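Local coordinates for protein 7,8-dihydro-6-hydroxymethylpterin pyrophosphokinase-dihydropteroate synthase (Plasmodium falciparum, PDB 6JWS) that probably catalyses two successive steps of folate biosynthesis, pyrophosphorylation of 6-hydroxymethyl-7,8-dihydropterin by ATP and condensation of the product with 4-aminobenzoate to give 7,8-dihydropteroate, at residues K14-N25 against Y164-N175; I484-V493 against N510-K519. The protein carries 1 engineered substitution. One frame throughout, in Å; residues are numbered along the deposited sequence.

Overall arrangement
Contact 1 pairs two neighbouring inner strands of the antiparallel sheet of the HPPK domain, whereas contact 2 packs helix 486-494 against the segment 510-519, between strands 500-503 and 525-529 of the DHPS TIM barrel. The two share no element: their centres lie 26 Å apart and their nearest atoms about 11 Å apart. Contact 1 is mostly buried and is carried by a ladder of main-chain hydrogen bonds, with an asparagine pair within it and an asparagine and a lysine at one end; it buries 1101 Å². Contact 2, at 566 Å², is only partly buried and has no direct hydrogen bond between its segments, relying on two aromatic rings, aliphatic branches and one bridging water.

Contact 1 (K14-N25 against Y164-N175); sequences KTNIAVLNLGTN and YNLTVVVKTFVN
L20 and V168 meet in the apolar middle of an antiparallel strand pair, with L20 CB 3.9 Å from V168 CG2. The same leucine reaches diagonally, its first torsion (-53°) leaving CD1 4.1 Å from V170 CG2. A18 and L22 share this face. On the other face I17 CG2 touches V169 CG1 at 3.8 Å, beside V19. Hydrogen-bonded and non-hydrogen-bonded pairs alternate without a break from N16-T172 to T24-Y164, the evidence for a regular ladder without a bulge; the 152° between strand directions shows them antiparallel, with a twist away from 180°.

Toward one end the chemistry turns polar. The amides of N21 and N165 cross at about a right angle, their planes 42° apart. Their closest approach is N21 OD1 to N165 ND2 at 2.6 Å, and N21 ND2 makes a weak bond of 3.4 Å to N165 OD1. At the other end the N16 side chain bends over the turn after T172: its ND2 donates to V174 O at 2.8 Å, with the acceptor in the amide plane, while OD1 is held by N215. Beyond it the extended but poorly ordered chain of K14 runs past the N175 amide, and NZ bonds N175 O at 2.8 Å.

The pair lies inside the HPPK sheet, between strand 208-214, which carries the magnesium ligands D208 and D210, and strand 46-57. Helices 30-44 and 177-190 cover the face of A18, L20, V168 and V170, through L38 and V41 from the former and M180 from the latter; helix 327-336 sets M336 against V19 and V169 on the opposite face.

Contact 2 (I484-V493 against N510-K519); sequences INYNVFKECV and NPEIIKLLKK
Within the TIM-barrel DHPS domain, helix 486-494 follows strand 478-482 and precedes strand 500-503, a beta-alpha-beta unit whose two strands are parallel neighbours in the sheet. Y486 and F489 of this helix meet the segment 510-519, which leads on from strand 500-503 toward strand 525-529. L516 fits between the two rings. Its CD1 sits over one face of Y486, 3.8 Å from the ring centroid and 19° off the normal, a CH-pi contact. That methyl also reaches K490 CB at 3.7 Å, so it rests on the helix as well as on the tyrosine. CB of the leucine instead approaches the edge of F489, 3.7 Å from CD2 and near the ring plane.

The first torsion of Y486 (-179°) extends the ring across to the other segment, where the main chain of E512 and I513 lines its edge. F489 adopts a similar first torsion (-168°) and projects inward: its CB meets I513 CD1, while CE2 lies 3.9 Å from L517 CD2. L501 of strand 500-503 and I481 of strand 478-482 also touch F489, so the ring projects from the helix onto the segment 510-519 and the two barrel strands.

Each segment begins with a side-chain-to-backbone bond. N485 caps the helix, its OD1 accepting from V488 N on a lone pair, and N510 forms an Asx turn through OD1 and E512 N. Beside the cap and the Asx turn, a water joins the segments, donating to I484 O and accepting from N510 N, each at 3.0 Å.

Contact 1 (K14-N25 against Y164-N175)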
loop_
_atom_site.group_PDB
_atom_site.type_symbol
_atom_site.label_atom_id
_atom_site.label_comp_id
_atom_site.label_asym_id
_atom_site.label_seq_id
_atom_site.Cartn_x
_atom_site.Cartn_y
_atom_site.Cartn_z
ATOM N N LYS B 14 -37.459 28.954 30.961
ATOM C CA LYS B 14 -36.074 28.661 31.287
ATOM C C LYS B 14 -35.374 28.092 30.053
ATOM O O LYS B 14 -36.019 27.445 29.231
ATOM C CB LYS B 14 -36.066 27.641 32.429
ATOM C CG LYS B 14 -34.996 27.851 33.488
ATOM C CD LYS B 14 -35.008 26.775 34.551
ATOM C CE LYS B 14 -33.852 26.912 35.517
ATOM N NZ LYS B 14 -33.640 25.667 36.289
ATOM N N THR B 15 -34.058 28.336 29.936
ATOM C CA THR B 15 -33.244 27.759 28.866
ATOM C C THR B 15 -32.010 27.053 29.434
ATOM O O THR B 15 -31.099 27.701 29.949
ATOM C CB THR B 15 -32.914 28.803 27.792
ATOM O OG1 THR B 15 -34.154 29.192 27.196
ATOM C CG2 THR B 15 -32.003 28.267 26.712
ATOM N N ASN B 16 -31.983 25.716 29.309
ATOM C CA ASN B 16 -30.956 24.894 29.941
ATOM C C ASN B 16 -30.190 24.069 28.898
ATOM O O ASN B 16 -30.710 23.799 27.814
ATOM C CB ASN B 16 -31.553 23.988 31.027
ATOM C CG ASN B 16 -32.163 24.753 32.192
ATOM O OD1 ASN B 16 -31.504 25.597 32.800
ATOM N ND2 ASN B 16 -33.417 24.462 32.510
ATOM N N ILE B 17 -28.962 23.649 29.268
ATOM C CA ILE B 17 -28.128 22.758 28.470
ATOM C C ILE B 17 -28.031 21.375 29.119
ATOM O O ILE B 17 -27.427 21.221 30.177
ATOM C CB ILE B 17 -26.718 23.354 28.243
ATOM C CG1 ILE B 17 -26.756 24.800 27.749
ATOM C CG2 ILE B 17 -25.927 22.457 27.296
ATOM C CD1 ILE B 17 -27.331 24.941 26.356
ATOM N N ALA B 18 -28.550 20.358 28.428
ATOM C CA ALA B 18 -28.399 18.964 28.824
ATOM C C ALA B 18 -27.580 18.197 27.786
ATOM O O ALA B 18 -27.687 18.466 26.587
ATOM C CB ALA B 18 -29.752 18.318 28.947
ATOM N N VAL B 19 -26.834 17.189 28.266
ATOM C CA VAL B 19 -26.091 16.262 27.433
ATOM C C VAL B 19 -26.660 14.869 27.672
ATOM O O VAL B 19 -26.779 14.450 28.817
ATOM C CB VAL B 19 -24.583 16.347 27.740
ATOM C CG1 VAL B 19 -23.736 15.517 26.787
ATOM C CG2 VAL B 19 -24.096 17.787 27.749
ATOM N N LEU B 20 -27.050 14.187 26.587
ATOM C CA LEU B 20 -27.691 12.885 26.662
ATOM C C LEU B 20 -26.840 11.798 26.007
ATOM O O LEU B 20 -26.058 12.070 25.092
ATOM C CB LEU B 20 -29.064 12.932 25.979
ATOM C CG LEU B 20 -30.041 14.016 26.433
ATOM C CD1 LEU B 20 -31.374 13.821 25.727
ATOM C CD2 LEU B 20 -30.240 13.996 27.950
ATOM N N ASN B 21 -27.048 10.562 26.492
ATOM C CA ASN B 21 -26.594 9.337 25.861
ATOM C C ASN B 21 -27.806 8.553 25.351
ATOM O O ASN B 21 -28.793 8.397 26.065
ATOM C CB ASN B 21 -25.721 8.495 26.794
ATOM C CG ASN B 21 -24.994 7.403 26.033
ATOM O OD1 ASN B 21 -23.969 7.654 25.410
ATOM N ND2 ASN B 21 -25.524 6.193 26.023
ATOM N N LEU B 22 -27.726 8.073 24.101
ATOM C CA LEU B 22 -28.749 7.255 23.467
ATOM C C LEU B 22 -28.100 5.928 23.082
ATOM O O LEU B 22 -27.140 5.924 22.323
ATOM C CB LEU B 22 -29.241 7.954 22.191
ATOM C CG LEU B 22 -30.220 9.127 22.310
ATOM C CD1 LEU B 22 -29.777 10.171 23.322
ATOM C CD2 LEU B 22 -30.417 9.784 20.952
ATOM N N GLY B 23 -28.634 4.807 23.592
ATOM C CA GLY B 23 -28.028 3.500 23.379
ATOM C C GLY B 23 -29.062 2.459 22.965
ATOM O O GLY B 23 -30.213 2.545 23.362
ATOM N N THR B 24 -28.656 1.505 22.126
ATOM C CA THR B 24 -29.491 0.366 21.795
ATOM C C THR B 24 -28.598 -0.847 21.583
ATOM O O THR B 24 -27.423 -0.687 21.277
ATOM C CB THR B 24 -30.381 0.629 20.575
ATOM O OG1 THR B 24 -31.050 -0.612 20.343
ATOM C CG2 THR B 24 -29.616 1.010 19.327
ATOM N N ASN B 25 -29.171 -2.047 21.728
ATOM C CA ASN B 25 -28.456 -3.301 21.535
ATOM C C ASN B 25 -28.809 -3.906 20.179
ATOM O O ASN B 25 -28.192 -4.877 19.751
ATOM C CB ASN B 25 -28.775 -4.309 22.642
ATOM C CG ASN B 25 -28.394 -3.802 24.016
ATOM O OD1 ASN B 25 -29.260 -3.568 24.859
ATOM N ND2 ASN B 25 -27.105 -3.614 24.245
ATOM N N TYR B 164 -24.767 0.172 20.658
ATOM C CA TYR B 164 -24.774 1.238 19.672
ATOM C C TYR B 164 -25.157 2.516 20.396
ATOM O O TYR B 164 -26.206 2.584 21.037
ATOM C CB TYR B 164 -25.654 0.883 18.465
ATOM C CG TYR B 164 -25.158 -0.372 17.801
ATOM C CD1 TYR B 164 -25.585 -1.625 18.234
ATOM C CD2 TYR B 164 -24.171 -0.318 16.833
ATOM C CE1 TYR B 164 -25.073 -2.793 17.690
ATOM C CE2 TYR B 164 -23.652 -1.477 16.277
ATOM C CZ TYR B 164 -24.094 -2.717 16.717
ATOM O OH TYR B 164 -23.580 -3.867 16.187
ATOM N N ASN B 165 -24.283 3.516 20.273
ATOM C CA ASN B 165 -24.246 4.625 21.203
ATOM C C ASN B 165 -24.077 5.932 20.443
ATOM O O ASN B 165 -23.320 6.004 19.486
ATOM C CB ASN B 165 -23.009 4.500 22.095
ATOM C CG ASN B 165 -23.336 4.654 23.558
ATOM O OD1 ASN B 165 -24.042 3.815 24.127
ATOM N ND2 ASN B 165 -22.819 5.712 24.171
ATOM N N LEU B 166 -24.681 6.985 20.978
ATOM C CA LEU B 166 -24.552 8.315 20.423
ATOM C C LEU B 166 -24.867 9.303 21.538
ATOM O O LEU B 166 -25.819 9.081 22.277
ATOM C CB LEU B 166 -25.568 8.404 19.273
ATOM C CG LEU B 166 -25.955 9.803 18.815
ATOM C CD1 LEU B 166 -24.795 10.412 18.066
ATOM C CD2 LEU B 166 -27.160 9.727 17.906
ATOM N N THR B 167 -24.078 10.374 21.650
ATOM C CA THR B 167 -24.427 11.485 22.525
ATOM C C THR B 167 -25.024 12.646 21.722
ATOM O O THR B 167 -24.850 12.718 20.502
ATOM C CB THR B 167 -23.264 11.891 23.443
ATOM O OG1 THR B 167 -22.118 12.296 22.684
ATOM C CG2 THR B 167 -22.924 10.835 24.487
ATOM N N VAL B 168 -25.763 13.522 22.429
ATOM C CA VAL B 168 -26.376 14.724 21.887
ATOM C C VAL B 168 -26.325 15.816 22.952
ATOM O O VAL B 168 -26.450 15.528 24.137
ATOM C CB VAL B 168 -27.821 14.523 21.374
ATOM C CG1 VAL B 168 -28.006 13.229 20.609
ATOM C CG2 VAL B 168 -28.862 14.651 22.472
ATOM N N VAL B 169 -26.109 17.064 22.515
ATOM C CA VAL B 169 -26.332 18.218 23.370
ATOM C C VAL B 169 -27.669 18.849 22.976
ATOM O O VAL B 169 -27.945 19.053 21.787
ATOM C CB VAL B 169 -25.176 19.229 23.282
ATOM C CG1 VAL B 169 -25.442 20.461 24.129
ATOM C CG2 VAL B 169 -23.815 18.620 23.625
ATOM N N VAL B 170 -28.502 19.128 23.990
ATOM C CA VAL B 170 -29.831 19.703 23.836
ATOM C C VAL B 170 -29.882 21.049 24.559
ATOM O O VAL B 170 -29.476 21.172 25.719
ATOM C CB VAL B 170 -30.919 18.735 24.348
ATOM C CG1 VAL B 170 -32.318 19.252 24.072
ATOM C CG2 VAL B 170 -30.784 17.369 23.707
ATOM N N LYS B 171 -30.356 22.075 23.845
ATOM C CA LYS B 171 -30.801 23.306 24.489
ATOM C C LYS B 171 -32.276 23.097 24.822
ATOM O O LYS B 171 -33.089 22.919 23.911
ATOM C CB LYS B 171 -30.508 24.509 23.592
ATOM C CG LYS B 171 -30.952 25.886 24.078
ATOM C CD LYS B 171 -31.084 26.887 22.903
ATOM C CE LYS B 171 -29.885 27.786 22.642
ATOM N NZ LYS B 171 -29.842 28.280 21.238
ATOM N N THR B 172 -32.581 23.028 26.131
ATOM C CA THR B 172 -33.856 22.502 26.607
ATOM C C THR B 172 -34.654 23.560 27.369
ATOM O O THR B 172 -34.098 24.468 27.984
ATOM C CB THR B 172 -33.672 21.187 27.381
ATOM O OG1 THR B 172 -34.936 20.530 27.399
ATOM C CG2 THR B 172 -33.163 21.359 28.795
ATOM N N PHE B 173 -35.980 23.416 27.307
ATOM C CA PHE B 173 -36.904 24.338 27.963
ATOM C C PHE B 173 -37.387 23.721 29.276
ATOM O O PHE B 173 -38.058 24.382 30.072
ATOM C CB PHE B 173 -38.068 24.712 27.031
ATOM C CG PHE B 173 -38.590 23.578 26.185
ATOM C CD1 PHE B 173 -39.186 22.466 26.769
ATOM C CD2 PHE B 173 -38.459 23.603 24.799
ATOM C CE1 PHE B 173 -39.647 21.411 25.991
ATOM C CE2 PHE B 173 -38.924 22.548 24.020
ATOM C CZ PHE B 173 -39.526 21.456 24.613
ATOM N N VAL B 174 -37.046 22.440 29.480
ATOM C CA VAL B 174 -37.384 21.724 30.698
ATOM C C VAL B 174 -36.607 22.347 31.853
ATOM O O VAL B 174 -35.478 22.791 31.665
ATOM C CB VAL B 174 -37.145 20.214 30.539
ATOM C CG1 VAL B 174 -37.358 19.469 31.844
ATOM C CG2 VAL B 174 -38.050 19.641 29.461
ATOM N N ASN B 175 -37.241 22.416 33.032
ATOM C CA ASN B 175 -36.726 23.214 34.137
ATOM C C ASN B 175 -35.596 22.516 34.891
ATOM O O ASN B 175 -34.762 23.197 35.490
ATOM C CB ASN B 175 -37.820 23.642 35.115
ATOM C CG ASN B 175 -38.803 24.624 34.514
ATOM O OD1 ASN B 175 -38.430 25.526 33.763
ATOM N ND2 ASN B 175 -40.069 24.454 34.847
#

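Contact 2 (I484-V493 against N510-K519)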
loop_
_atom_site.group_PDB
_atom_site.type_symbol
_atom_site.label_atom_id
_atom_site.label_comp_id
_atom_site.label_asym_id
_atom_site.label_seq_id
_atom_site.Cartn_x
_atom_site.Cartn_y
_atom_site.Cartn_z
ATOM N N ILE B 484 -26.190 22.502 -5.540
ATOM C CA ILE B 484 -26.065 23.515 -4.501
ATOM C C ILE B 484 -27.411 24.225 -4.363
ATOM O O ILE B 484 -27.536 25.221 -3.623
ATOM C CB ILE B 484 -24.957 24.529 -4.848
ATOM C CG1 ILE B 484 -25.290 25.320 -6.122
ATOM C CG2 ILE B 484 -23.596 23.840 -4.938
ATOM C CD1 ILE B 484 -24.232 26.344 -6.506
ATOM N N ASN B 485 -28.414 23.697 -5.072
ATOM C CA ASN B 485 -29.635 24.456 -5.277
ATOM C C ASN B 485 -30.758 23.947 -4.381
ATOM O O ASN B 485 -31.228 22.822 -4.509
ATOM C CB ASN B 485 -30.004 24.591 -6.757
ATOM C CG ASN B 485 -31.181 25.517 -6.951
ATOM O OD1 ASN B 485 -32.336 25.094 -6.840
ATOM N ND2 ASN B 485 -30.901 26.791 -7.195
ATOM N N TYR B 486 -31.185 24.820 -3.472
ATOM C CA TYR B 486 -32.289 24.560 -2.569
ATOM C C TYR B 486 -33.518 23.987 -3.286
ATOM O O TYR B 486 -34.034 22.944 -2.877
ATOM C CB TYR B 486 -32.638 25.853 -1.836
ATOM C CG TYR B 486 -33.761 25.684 -0.851
ATOM C CD1 TYR B 486 -35.088 25.766 -1.253
ATOM C CD2 TYR B 486 -33.492 25.462 0.485
ATOM C CE1 TYR B 486 -36.126 25.617 -0.353
ATOM C CE2 TYR B 486 -34.516 25.322 1.408
ATOM C CZ TYR B 486 -35.835 25.382 0.981
ATOM O OH TYR B 486 -36.847 25.245 1.888
ATOM N N ASN B 487 -34.002 24.666 -4.339
ATOM C CA ASN B 487 -35.251 24.268 -4.982
ATOM C C ASN B 487 -35.138 22.871 -5.586
ATOM O O ASN B 487 -36.059 22.066 -5.459
ATOM C CB ASN B 487 -35.765 25.313 -5.979
ATOM C CG ASN B 487 -36.462 26.452 -5.259
ATOM O OD1 ASN B 487 -36.967 26.273 -4.157
ATOM N ND2 ASN B 487 -36.472 27.637 -5.842
ATOM N N VAL B 488 -33.995 22.579 -6.212
ATOM C CA VAL B 488 -33.768 21.273 -6.806
ATOM C C VAL B 488 -33.764 20.225 -5.696
ATOM O O VAL B 488 -34.525 19.257 -5.752
ATOM C CB VAL B 488 -32.479 21.257 -7.657
ATOM C CG1 VAL B 488 -32.021 19.838 -7.993
ATOM C CG2 VAL B 488 -32.645 22.085 -8.932
ATOM N N PHE B 489 -32.955 20.453 -4.651
ATOM C CA PHE B 489 -32.877 19.478 -3.580
ATOM C C PHE B 489 -34.246 19.252 -2.941
ATOM O O PHE B 489 -34.575 18.110 -2.630
ATOM C CB PHE B 489 -31.822 19.815 -2.516
ATOM C CG PHE B 489 -31.549 18.659 -1.564
ATOM C CD1 PHE B 489 -31.006 17.468 -2.024
ATOM C CD2 PHE B 489 -31.835 18.755 -0.208
ATOM C CE1 PHE B 489 -30.760 16.407 -1.160
ATOM C CE2 PHE B 489 -31.549 17.708 0.659
ATOM C CZ PHE B 489 -31.036 16.526 0.182
ATOM N N LYS B 490 -35.017 20.333 -2.721
ATOM C CA LYS B 490 -36.332 20.229 -2.095
ATOM C C LYS B 490 -37.274 19.321 -2.898
ATOM O O LYS B 490 -37.919 18.440 -2.347
ATOM C CB LYS B 490 -36.944 21.616 -1.848
ATOM C CG LYS B 490 -38.304 21.594 -1.162
ATOM C CD LYS B 490 -38.838 22.980 -0.798
ATOM C CE LYS B 490 -40.338 23.006 -0.569
ATOM N NZ LYS B 490 -40.790 21.904 0.316
ATOM N N GLU B 491 -37.333 19.507 -4.211
ATOM C CA GLU B 491 -38.241 18.707 -5.023
ATOM C C GLU B 491 -37.804 17.241 -4.983
ATOM O O GLU B 491 -38.644 16.351 -5.034
ATOM C CB GLU B 491 -38.303 19.236 -6.461
ATOM C CG GLU B 491 -39.401 18.585 -7.294
ATOM C CD GLU B 491 -39.453 18.951 -8.771
ATOM O OE1 GLU B 491 -38.641 19.778 -9.224
ATOM O OE2 GLU B 491 -40.294 18.380 -9.480
ATOM N N CYS B 492 -36.493 16.996 -4.861
ATOM C CA CYS B 492 -35.990 15.630 -4.834
ATOM C C CYS B 492 -36.362 14.945 -3.528
ATOM O O CYS B 492 -36.832 13.816 -3.560
ATOM C CB CYS B 492 -34.488 15.565 -5.052
ATOM S SG CYS B 492 -34.013 16.023 -6.734
ATOM N N VAL B 493 -36.186 15.627 -2.386
ATOM C CA VAL B 493 -36.509 14.953 -1.133
ATOM C C VAL B 493 -38.024 14.817 -0.960
ATOM O O VAL B 493 -38.485 13.802 -0.443
ATOM C CB VAL B 493 -35.752 15.465 0.120
ATOM C CG1 VAL B 493 -34.251 15.224 0.004
ATOM C CG2 VAL B 493 -36.021 16.923 0.454
ATOM N N ASN B 510 -26.252 28.306 -0.296
ATOM C CA ASN B 510 -27.551 28.546 0.299
ATOM C C ASN B 510 -27.662 27.721 1.576
ATOM O O ASN B 510 -28.135 26.584 1.526
ATOM C CB ASN B 510 -28.703 28.223 -0.664
ATOM C CG ASN B 510 -30.026 28.673 -0.078
ATOM O OD1 ASN B 510 -30.088 28.969 1.115
ATOM N ND2 ASN B 510 -31.077 28.744 -0.895
ATOM N N PRO B 511 -27.218 28.251 2.743
ATOM C CA PRO B 511 -27.215 27.490 3.996
ATOM C C PRO B 511 -28.574 26.912 4.386
ATOM O O PRO B 511 -28.611 25.908 5.095
ATOM C CB PRO B 511 -26.668 28.465 5.042
ATOM C CG PRO B 511 -25.844 29.429 4.210
ATOM C CD PRO B 511 -26.606 29.584 2.908
ATOM N N GLU B 512 -29.668 27.461 3.817
ATOM C CA GLU B 512 -31.011 26.979 4.119
ATOM C C GLU B 512 -31.204 25.538 3.638
ATOM O O GLU B 512 -32.066 24.827 4.151
ATOM C CB GLU B 512 -32.115 27.904 3.580
ATOM C CG GLU B 512 -31.906 29.393 3.889
ATOM C CD GLU B 512 -31.833 29.787 5.364
ATOM O OE1 GLU B 512 -32.434 29.081 6.199
ATOM O OE2 GLU B 512 -31.171 30.805 5.688
ATOM N N ILE B 513 -30.397 25.098 2.659
ATOM C CA ILE B 513 -30.503 23.740 2.134
ATOM C C ILE B 513 -30.337 22.728 3.266
ATOM O O ILE B 513 -30.787 21.590 3.140
ATOM C CB ILE B 513 -29.505 23.506 0.975
ATOM C CG1 ILE B 513 -29.919 22.337 0.078
ATOM C CG2 ILE B 513 -28.061 23.373 1.462
ATOM C CD1 ILE B 513 -29.190 22.314 -1.247
ATOM N N ILE B 514 -29.702 23.164 4.358
ATOM C CA ILE B 514 -29.377 22.345 5.521
ATOM C C ILE B 514 -30.658 21.912 6.236
ATOM O O ILE B 514 -30.777 20.768 6.676
ATOM C CB ILE B 514 -28.384 23.111 6.423
ATOM C CG1 ILE B 514 -26.955 22.958 5.903
ATOM C CG2 ILE B 514 -28.492 22.746 7.899
ATOM C CD1 ILE B 514 -26.048 24.100 6.317
ATOM N N LYS B 515 -31.650 22.804 6.270
ATOM C CA LYS B 515 -32.945 22.494 6.856
ATOM C C LYS B 515 -33.629 21.371 6.088
ATOM O O LYS B 515 -34.474 20.672 6.638
ATOM C CB LYS B 515 -33.898 23.690 6.782
ATOM C CG LYS B 515 -33.485 24.949 7.535
ATOM C CD LYS B 515 -34.622 25.947 7.440
ATOM C CE LYS B 515 -34.210 27.334 7.003
ATOM N NZ LYS B 515 -35.129 27.899 5.982
ATOM N N LEU B 516 -33.263 21.189 4.822
ATOM C CA LEU B 516 -33.855 20.128 4.034
ATOM C C LEU B 516 -33.262 18.764 4.401
ATOM O O LEU B 516 -33.818 17.759 3.973
ATOM C CB LEU B 516 -33.655 20.432 2.542
ATOM C CG LEU B 516 -34.327 21.693 1.975
ATOM C CD1 LEU B 516 -34.069 21.800 0.471
ATOM C CD2 LEU B 516 -35.834 21.675 2.228
ATOM N N LEU B 517 -32.144 18.707 5.161
ATOM C CA LEU B 517 -31.503 17.425 5.471
ATOM C C LEU B 517 -32.198 16.750 6.652
ATOM O O LEU B 517 -31.784 15.673 7.092
ATOM C CB LEU B 517 -30.023 17.610 5.818
ATOM C CG LEU B 517 -29.147 18.246 4.747
ATOM C CD1 LEU B 517 -27.797 18.617 5.340
ATOM C CD2 LEU B 517 -28.996 17.310 3.556
ATOM N N LYS B 518 -33.248 17.405 7.156
ATOM C CA LYS B 518 -33.994 16.969 8.324
ATOM C C LYS B 518 -35.489 17.033 8.018
ATOM O O LYS B 518 -35.986 18.025 7.492
ATOM C CB LYS B 518 -33.642 17.882 9.502
ATOM C CG LYS B 518 -32.504 17.378 10.377
ATOM C CD LYS B 518 -31.739 18.414 11.180
ATOM C CE LYS B 518 -32.561 19.514 11.817
ATOM N NZ LYS B 518 -32.028 20.842 11.424
ATOM N N LYS B 519 -36.190 15.938 8.305
ATOM C CA LYS B 519 -37.643 15.931 8.315
ATOM C C LYS B 519 -38.117 15.412 9.671
ATOM O O LYS B 519 -37.305 15.167 10.559
ATOM C CB LYS B 519 -38.175 15.076 7.164
ATOM C CG LYS B 519 -38.017 15.681 5.778
ATOM C CD LYS B 519 -39.117 15.264 4.824
ATOM C CE LYS B 519 -39.088 13.797 4.449
ATOM N NZ LYS B 519 -38.537 13.604 3.087
HETATM O O HOH W 1 -25.859 25.475 -1.107
#